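Local atomic coordinates of histidinol-phosphate aminotransferase (Clostridium acetobutylicum, PDB entry 3FTB), a protein that probably catalyses a pyridoxal-phosphate-dependent transamination, as expected of a histidinol-phosphate aminotransferase. Residues 128-133 against 289-294; 301-306 against 334-339; 103-108 against 122-127. One frame throughout, in Å; residues are numbered along the deposited sequence.

From the N terminus, contact 3 comes first: residues 103-108 and 122-127 close a short loop containing helix 110-117 and pair the last two strands at one end of the seven-stranded sheet. The chain passes from that edge strand through Leu127 into the 128-133 loop, whose Cys132 and Ile133 pack on Leu127. Contact 1 then closes a loop of 155 residues, joining this loop to strand 289-293, outermost within this chain in the smaller, five-stranded sheet. Contact 2 closes a loop of 27 residues, with helix 309-317 in it, by pairing two strands of the smaller sheet. The three loops run in series, without nesting or crossing. Contacts 1 and 2 meet through probable backbone hydrogen bonds of Lys290 and Arg291 with Arg303.

Contact 1. Residues 128-133 against 289-294; sequences DENMCI and IKRVFS
Met131 and Phe293 make the apolar half of this contact, Asn130 and Arg291 the polar half. The CG methylene of Met131 lies over one face of the Phe293 ring, 3.8 Å from CG to the ring centroid, a CH-pi contact. The bend at chi2 sets SD obliquely to the same ring as a looser Met-aromatic neighbour, a place that suits a flexible, polarisable thioether. On the opposite ring face lies the guanidinium of Arg291, with Phe293 CE2 3.2 Å above the guanidinium plane, so the ring is sandwiched. Arg291 is fully extended, CG anti to the backbone N (chi1 177°), which lets it run along Phe293 and reach the turn. There NH1 donates to Asn130 OD1 at 3.2 Å, near the guanidinium plane and on an in-plane lone pair of the amide oxygen, with 153° at the hydrogen.

Asn130 is itself the third residue of a type I turn, Asp128 to Met131, in the loop between strand 121-126 and helix 135-141; the contact joins that loop to an outer strand of the smaller sheet. Asp128 OD1 takes two backbone N-H groups, from Asn130 at 2.6 Å in an Asx turn and from Cys132 at 2.9 Å. On the strand side, a classic beta bulge sets Lys290 and Arg291 opposite Arg303. The Arg291 charge meets a neutral amide; Glu129 OE1 is 6.6 Å and Asp128 OD1 7.0 Å from Arg291 NH1, so any electrostatic help is probably long-range.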
# COMPACT_ATOMS: atom_id res chain seq x y z
N ASP A 128 -6.72 -28.75 -20.14
CA ASP A 128 -7.19 -30.09 -20.44
C ASP A 128 -6.82 -31.07 -19.32
O ASP A 128 -6.43 -30.64 -18.23
CB ASP A 128 -6.67 -30.55 -21.80
CG ASP A 128 -5.20 -30.96 -21.77
OD1 ASP A 128 -4.56 -30.89 -20.69
OD2 ASP A 128 -4.68 -31.37 -22.83
N GLU A 129 -6.93 -32.37 -19.60
CA GLU A 129 -6.64 -33.40 -18.60
C GLU A 129 -5.16 -33.42 -18.18
O GLU A 129 -4.82 -33.84 -17.08
CB GLU A 129 -7.09 -34.79 -19.08
CG GLU A 129 -6.74 -35.11 -20.55
CD GLU A 129 -6.92 -36.60 -20.90
OE1 GLU A 129 -7.42 -37.37 -20.06
OE2 GLU A 129 -6.55 -36.99 -22.03
N ASN A 130 -4.29 -32.93 -19.06
CA ASN A 130 -2.86 -32.95 -18.80
C ASN A 130 -2.34 -31.64 -18.19
O ASN A 130 -1.13 -31.46 -18.03
CB ASN A 130 -2.10 -33.29 -20.09
CG ASN A 130 -2.49 -34.67 -20.64
OD1 ASN A 130 -2.65 -35.63 -19.90
ND2 ASN A 130 -2.62 -34.76 -21.96
N MET A 131 -3.28 -30.77 -17.83
CA MET A 131 -2.99 -29.40 -17.38
C MET A 131 -2.30 -28.58 -18.49
O MET A 131 -1.41 -27.77 -18.22
CB MET A 131 -2.22 -29.37 -16.05
CG MET A 131 -2.96 -30.00 -14.83
SD MET A 131 -4.43 -29.13 -14.20
CE MET A 131 -5.70 -29.68 -15.32
N CYS A 132 -2.73 -28.81 -19.73
CA CYS A 132 -2.30 -28.04 -20.89
C CYS A 132 -3.34 -27.00 -21.29
O CYS A 132 -4.53 -27.28 -21.29
CB CYS A 132 -2.02 -28.95 -22.10
SG CYS A 132 -0.63 -30.06 -21.86
N ILE A 133 -2.86 -25.81 -21.64
CA ILE A 133 -3.72 -24.76 -22.17
C ILE A 133 -4.45 -25.27 -23.41
O ILE A 133 -3.88 -26.00 -24.24
CB ILE A 133 -2.88 -23.49 -22.53
CG1 ILE A 133 -2.30 -22.86 -21.27
CG2 ILE A 133 -3.71 -22.47 -23.30
CD1 ILE A 133 -1.23 -21.86 -21.55
N ILE A 289 0.68 -41.23 -4.64
CA ILE A 289 0.98 -40.26 -5.69
C ILE A 289 0.79 -40.92 -7.04
O ILE A 289 1.68 -41.59 -7.55
CB ILE A 289 2.40 -39.71 -5.60
CG1 ILE A 289 2.66 -39.09 -4.22
CG2 ILE A 289 2.62 -38.66 -6.69
CD1 ILE A 289 2.24 -37.65 -4.13
N LYS A 290 -0.40 -40.73 -7.60
CA LYS A 290 -0.83 -41.35 -8.85
C LYS A 290 -0.20 -40.66 -10.05
O LYS A 290 0.22 -41.32 -11.01
CB LYS A 290 -2.37 -41.31 -8.95
CG LYS A 290 -2.91 -41.30 -10.37
CD LYS A 290 -4.44 -41.25 -10.38
CE LYS A 290 -5.04 -42.62 -10.11
NZ LYS A 290 -6.54 -42.62 -10.10
N ARG A 291 -0.13 -39.33 -9.99
CA ARG A 291 0.53 -38.56 -11.04
C ARG A 291 1.11 -37.25 -10.51
O ARG A 291 0.45 -36.50 -9.78
CB ARG A 291 -0.42 -38.26 -12.20
CG ARG A 291 0.21 -37.39 -13.27
CD ARG A 291 -0.73 -37.04 -14.41
NE ARG A 291 -0.06 -36.19 -15.39
CZ ARG A 291 -0.63 -35.72 -16.50
NH1 ARG A 291 -1.88 -36.01 -16.80
NH2 ARG A 291 0.08 -34.95 -17.32
N VAL A 292 2.35 -36.99 -10.90
CA VAL A 292 2.99 -35.71 -10.69
C VAL A 292 2.98 -34.90 -12.01
O VAL A 292 3.55 -35.34 -13.02
CB VAL A 292 4.45 -35.92 -10.18
CG1 VAL A 292 5.18 -34.60 -10.00
CG2 VAL A 292 4.45 -36.70 -8.88
N PHE A 293 2.33 -33.74 -12.00
CA PHE A 293 2.38 -32.82 -13.13
C PHE A 293 3.69 -32.03 -13.10
O PHE A 293 4.11 -31.55 -12.05
CB PHE A 293 1.18 -31.86 -13.10
CG PHE A 293 -0.15 -32.53 -13.28
CD1 PHE A 293 -0.87 -32.99 -12.18
CD2 PHE A 293 -0.70 -32.70 -14.55
CE1 PHE A 293 -2.11 -33.61 -12.35
CE2 PHE A 293 -1.93 -33.31 -14.73
CZ PHE A 293 -2.64 -33.77 -13.63
N SER A 294 4.34 -31.90 -14.26
CA SER A 294 5.66 -31.27 -14.33
C SER A 294 5.63 -29.75 -14.10
O SER A 294 4.97 -29.01 -14.84
CB SER A 294 6.34 -31.60 -15.66
OG SER A 294 7.66 -31.07 -15.69

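Contact 2. Residues 301-306 against 334-339; sequences LCRLEN and DSFVRF. With PO4 (phosphate ion), chain F.
Arg303 sends CG anti to its backbone N (chi1 -173°) and then bends at chi2 (83°), which folds the chain back across Phe336. The ring comes to meet it with CG anti to its own carbonyl carbon (chi1 -57°). These side chains sit on neighbouring antiparallel strands, 299-304 and 336-340, of the smaller mixed sheet, and Arg303-Phe336 is a non-hydrogen-bonded pair. The pairing brings the two side chains together; Arg303 CD lies over the ring face as a CH-pi contact, and the guanidinium continues past it with its plane only 20° from that of the ring. An arginine suits this partly exposed site because its CD methylene packs on one ring face while NE bonds Ser335. NE donates to Ser335 OG at 2.8 Å, and Asp333 OD1 also bonds that hydroxyl, which so bridges the arginine NE and the carboxylate.

Cys302 and Val337 form the hydrogen-bonded pair: Cys302 N to Val337 O at 3.0 Å and Val337 N to Cys302 O at 3.1 Å, both nearly along the C=O axes. Their side chains occupy the other sheet face, where Cys302 SG lies obliquely by the Phe339 ring. Leu304 CD1 meets both Val337 methyls. Cys302 and Phe339 pack on Leu283 of helix 262-285. Arg338 leads away from the pairing to a phosphate ion, probably from the crystallisation liquor, which Arg324 NE also binds; Arg338 NH2 donates to its O4 at 2.9 Å.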
# COMPACT_ATOMS: atom_id res chain seq x y z
N LEU A 301 2.03 -30.02 -8.65
CA LEU A 301 0.65 -30.51 -8.50
C LEU A 301 0.53 -32.04 -8.64
O LEU A 301 0.81 -32.61 -9.70
CB LEU A 301 -0.29 -29.85 -9.51
CG LEU A 301 -1.76 -30.31 -9.50
CD1 LEU A 301 -2.52 -29.63 -8.37
CD2 LEU A 301 -2.44 -30.06 -10.84
N CYS A 302 0.09 -32.69 -7.57
CA CYS A 302 -0.03 -34.15 -7.55
C CYS A 302 -1.49 -34.63 -7.57
O CYS A 302 -2.35 -34.09 -6.88
CB CYS A 302 0.74 -34.72 -6.35
SG CYS A 302 2.51 -34.27 -6.32
N ARG A 303 -1.75 -35.62 -8.41
CA ARG A 303 -3.01 -36.36 -8.40
C ARG A 303 -2.85 -37.55 -7.47
O ARG A 303 -1.82 -38.22 -7.49
CB ARG A 303 -3.34 -36.83 -9.80
CG ARG A 303 -4.70 -37.46 -9.95
CD ARG A 303 -5.77 -36.41 -10.12
NE ARG A 303 -7.10 -37.01 -10.15
CZ ARG A 303 -7.77 -37.33 -11.25
NH1 ARG A 303 -8.98 -37.87 -11.17
NH2 ARG A 303 -7.23 -37.11 -12.44
N LEU A 304 -3.86 -37.83 -6.65
CA LEU A 304 -3.77 -38.87 -5.62
C LEU A 304 -4.68 -40.06 -5.90
O LEU A 304 -5.43 -40.06 -6.88
CB LEU A 304 -4.09 -38.29 -4.23
CG LEU A 304 -3.21 -37.16 -3.69
CD1 LEU A 304 -3.53 -36.93 -2.22
CD2 LEU A 304 -1.74 -37.47 -3.89
N GLU A 305 -4.60 -41.07 -5.03
CA GLU A 305 -5.30 -42.34 -5.24
C GLU A 305 -5.46 -43.14 -3.95
O GLU A 305 -4.48 -43.41 -3.25
CB GLU A 305 -4.54 -43.19 -6.27
CG GLU A 305 -5.28 -44.42 -6.73
CD GLU A 305 -4.38 -45.38 -7.47
OE1 GLU A 305 -3.17 -45.38 -7.17
OE2 GLU A 305 -4.88 -46.12 -8.35
N ASN A 306 -6.70 -43.52 -3.63
CA ASN A 306 -6.98 -44.25 -2.39
C ASN A 306 -6.80 -43.39 -1.15
O ASN A 306 -6.48 -43.91 -0.07
CB ASN A 306 -6.10 -45.49 -2.28
CG ASN A 306 -6.48 -46.56 -3.28
OD1 ASN A 306 -5.65 -47.36 -3.69
ND2 ASN A 306 -7.75 -46.56 -3.68
N ASP A 334 -10.79 -33.21 -4.83
CA ASP A 334 -10.03 -33.52 -3.61
C ASP A 334 -8.89 -34.51 -3.82
O ASP A 334 -8.13 -34.81 -2.89
CB ASP A 334 -10.96 -34.00 -2.49
CG ASP A 334 -10.46 -33.62 -1.11
OD1 ASP A 334 -9.67 -32.66 -1.00
OD2 ASP A 334 -10.87 -34.27 -0.12
N SER A 335 -8.76 -35.01 -5.04
CA SER A 335 -7.66 -35.90 -5.37
C SER A 335 -6.42 -35.10 -5.73
O SER A 335 -5.31 -35.63 -5.71
CB SER A 335 -8.03 -36.83 -6.51
OG SER A 335 -8.19 -36.10 -7.71
N PHE A 336 -6.59 -33.82 -6.06
CA PHE A 336 -5.45 -32.94 -6.34
C PHE A 336 -5.00 -32.23 -5.07
O PHE A 336 -5.83 -31.81 -4.25
CB PHE A 336 -5.76 -31.92 -7.44
CG PHE A 336 -6.21 -32.54 -8.73
CD1 PHE A 336 -5.32 -32.66 -9.79
CD2 PHE A 336 -7.51 -32.99 -8.89
CE1 PHE A 336 -5.73 -33.22 -10.99
CE2 PHE A 336 -7.92 -33.56 -10.08
CZ PHE A 336 -7.03 -33.67 -11.13
N VAL A 337 -3.69 -32.14 -4.90
CA VAL A 337 -3.10 -31.43 -3.78
C VAL A 337 -1.86 -30.73 -4.33
O VAL A 337 -1.28 -31.19 -5.32
CB VAL A 337 -2.64 -32.39 -2.68
CG1 VAL A 337 -3.83 -33.00 -1.94
CG2 VAL A 337 -1.77 -33.48 -3.28
N ARG A 338 -1.45 -29.63 -3.70
CA ARG A 338 -0.29 -28.86 -4.16
C ARG A 338 0.79 -28.84 -3.08
O ARG A 338 0.50 -28.58 -1.91
CB ARG A 338 -0.67 -27.43 -4.55
CG ARG A 338 0.44 -26.63 -5.23
CD ARG A 338 0.09 -25.14 -5.30
NE ARG A 338 0.21 -24.49 -3.99
CZ ARG A 338 -0.45 -23.40 -3.62
NH1 ARG A 338 -1.32 -22.83 -4.45
NH2 ARG A 338 -0.26 -22.88 -2.41
N PHE A 339 2.03 -29.12 -3.46
CA PHE A 339 3.14 -29.10 -2.52
C PHE A 339 4.15 -28.04 -2.93
O PHE A 339 4.44 -27.86 -4.12
CB PHE A 339 3.85 -30.46 -2.46
CG PHE A 339 2.95 -31.64 -2.14
CD1 PHE A 339 1.73 -31.45 -1.49
CD2 PHE A 339 3.35 -32.93 -2.46
CE1 PHE A 339 0.90 -32.55 -1.18
CE2 PHE A 339 2.53 -34.03 -2.16
CZ PHE A 339 1.31 -33.82 -1.51
P PO4 F . -2.24 -19.78 -3.21
O1 PO4 F . -2.14 -18.34 -2.73
O2 PO4 F . -3.57 -19.99 -3.89
O3 PO4 F . -1.12 -20.06 -4.18
O4 PO4 F . -2.12 -20.71 -2.02

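Contact 3. Residues 103-108 against 122-127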
# COMPACT_ATOMS: atom_id res chain seq x y z
N ILE A 103 -10.79 -16.11 -18.02
CA ILE A 103 -9.85 -16.62 -17.03
C ILE A 103 -9.53 -18.07 -17.35
O ILE A 103 -10.42 -18.91 -17.44
CB ILE A 103 -10.38 -16.49 -15.58
CG1 ILE A 103 -10.96 -15.10 -15.34
CG2 ILE A 103 -9.26 -16.76 -14.59
CD1 ILE A 103 -11.49 -14.88 -13.95
N ILE A 104 -8.25 -18.34 -17.57
CA ILE A 104 -7.78 -19.69 -17.79
C ILE A 104 -7.71 -20.34 -16.42
O ILE A 104 -7.13 -19.78 -15.48
CB ILE A 104 -6.40 -19.74 -18.47
CG1 ILE A 104 -6.55 -19.56 -19.98
CG2 ILE A 104 -5.72 -21.09 -18.20
CD1 ILE A 104 -7.48 -18.45 -20.38
N VAL A 105 -8.28 -21.54 -16.31
CA VAL A 105 -8.52 -22.14 -15.02
C VAL A 105 -8.39 -23.67 -15.17
O VAL A 105 -8.67 -24.21 -16.24
CB VAL A 105 -9.92 -21.71 -14.52
CG1 VAL A 105 -11.01 -22.57 -15.16
CG2 VAL A 105 -10.00 -21.73 -13.01
N PRO A 106 -7.93 -24.38 -14.11
CA PRO A 106 -7.56 -23.91 -12.77
C PRO A 106 -6.61 -22.71 -12.81
O PRO A 106 -5.84 -22.57 -13.78
CB PRO A 106 -6.83 -25.11 -12.15
CG PRO A 106 -7.30 -26.27 -12.92
CD PRO A 106 -7.60 -25.81 -14.30
N SER A 107 -6.67 -21.84 -11.80
CA SER A 107 -5.71 -20.75 -11.66
C SER A 107 -5.79 -20.10 -10.28
O SER A 107 -6.67 -20.39 -9.49
CB SER A 107 -5.93 -19.70 -12.74
OG SER A 107 -7.20 -19.09 -12.56
N TYR A 108 -4.84 -19.21 -10.00
CA TYR A 108 -4.81 -18.47 -8.74
C TYR A 108 -6.15 -17.80 -8.45
O TYR A 108 -6.66 -17.00 -9.26
CB TYR A 108 -3.69 -17.44 -8.84
CG TYR A 108 -3.38 -16.65 -7.60
CD1 TYR A 108 -3.13 -17.29 -6.40
CD2 TYR A 108 -3.30 -15.26 -7.64
CE1 TYR A 108 -2.83 -16.56 -5.25
CE2 TYR A 108 -2.98 -14.52 -6.50
CZ TYR A 108 -2.75 -15.18 -5.31
OH TYR A 108 -2.45 -14.45 -4.18
N VAL A 122 -17.14 -12.84 -16.39
CA VAL A 122 -16.16 -13.91 -16.42
C VAL A 122 -16.54 -15.02 -17.39
O VAL A 122 -17.67 -15.52 -17.38
CB VAL A 122 -15.94 -14.52 -15.01
CG1 VAL A 122 -15.28 -15.88 -15.11
CG2 VAL A 122 -15.10 -13.58 -14.17
N VAL A 123 -15.57 -15.39 -18.22
CA VAL A 123 -15.68 -16.50 -19.15
C VAL A 123 -14.49 -17.41 -18.90
O VAL A 123 -13.36 -16.93 -18.82
CB VAL A 123 -15.64 -15.99 -20.60
CG1 VAL A 123 -15.70 -17.14 -21.59
CG2 VAL A 123 -16.77 -14.99 -20.84
N PHE A 124 -14.72 -18.71 -18.74
CA PHE A 124 -13.62 -19.63 -18.40
C PHE A 124 -13.04 -20.39 -19.60
O PHE A 124 -13.75 -20.73 -20.56
CB PHE A 124 -14.05 -20.63 -17.30
CG PHE A 124 -14.17 -20.01 -15.92
CD1 PHE A 124 -13.04 -19.54 -15.24
CD2 PHE A 124 -15.40 -19.92 -15.28
CE1 PHE A 124 -13.15 -18.98 -13.98
CE2 PHE A 124 -15.52 -19.36 -14.01
CZ PHE A 124 -14.40 -18.89 -13.36
N SER A 125 -11.73 -20.62 -19.55
CA SER A 125 -11.08 -21.57 -20.45
C SER A 125 -10.31 -22.59 -19.60
O SER A 125 -9.43 -22.22 -18.80
CB SER A 125 -10.14 -20.88 -21.44
OG SER A 125 -9.56 -21.83 -22.33
N TYR A 126 -10.66 -23.86 -19.76
CA TYR A 126 -10.12 -24.91 -18.91
C TYR A 126 -8.87 -25.57 -19.48
O TYR A 126 -8.83 -25.93 -20.66
CB TYR A 126 -11.18 -25.97 -18.65
CG TYR A 126 -12.30 -25.54 -17.73
CD1 TYR A 126 -13.33 -24.73 -18.19
CD2 TYR A 126 -12.32 -25.93 -16.40
CE1 TYR A 126 -14.36 -24.33 -17.35
CE2 TYR A 126 -13.34 -25.54 -15.55
CZ TYR A 126 -14.36 -24.74 -16.03
OH TYR A 126 -15.38 -24.34 -15.19
N LEU A 127 -7.85 -25.73 -18.64
CA LEU A 127 -6.75 -26.62 -18.98
C LEU A 127 -7.31 -28.01 -19.21
O LEU A 127 -8.26 -28.42 -18.53
CB LEU A 127 -5.72 -26.68 -17.85
CG LEU A 127 -5.11 -25.39 -17.32
CD1 LEU A 127 -4.20 -25.74 -16.16
CD2 LEU A 127 -4.35 -24.66 -18.41
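The carbonyl oxygen of Ser125 is gripped twice, by the hydrogen bond from Val105 N at 2.8 Å, in the carbonyl plane, and by a CA-H...O contact from Ile104 CA at 3.2 Å. The Ser125 N-H goes to Ile103 O at 3.0 Å, above that carbonyl plane. The ladder continues from Ile103 N to Val123 O at one end and from Leu127 N to Val105 O at the other. This is the parallel pairing of a beta-alpha-beta unit, with helix 110-117 forming the crossover connection from one strand to the next and 121-126 as the outermost strand within the chain, part of the large sheet of a PLP-dependent aminotransferase fold.

Branched Val105 offers one methyl, CG1, to both rings. Set between the backbone N and the carbonyl carbon (chi1 81°), CG1 lies over the Tyr126 face, 3.9 Å from the centroid, and obliquely beside Phe124, 3.6 Å from its CD1. Ile330 touches all three side chains. On the other sheet face Ile104 CD1 packs on Ser125 CB, while Ser125 OG, anti to its backbone N, bonds Asp137 OD2. Pro106, after a cis peptide bond, rests CD on Leu127 CD1 at 3.9 Å, and Leu127 CD2 reaches Ile104 CG2.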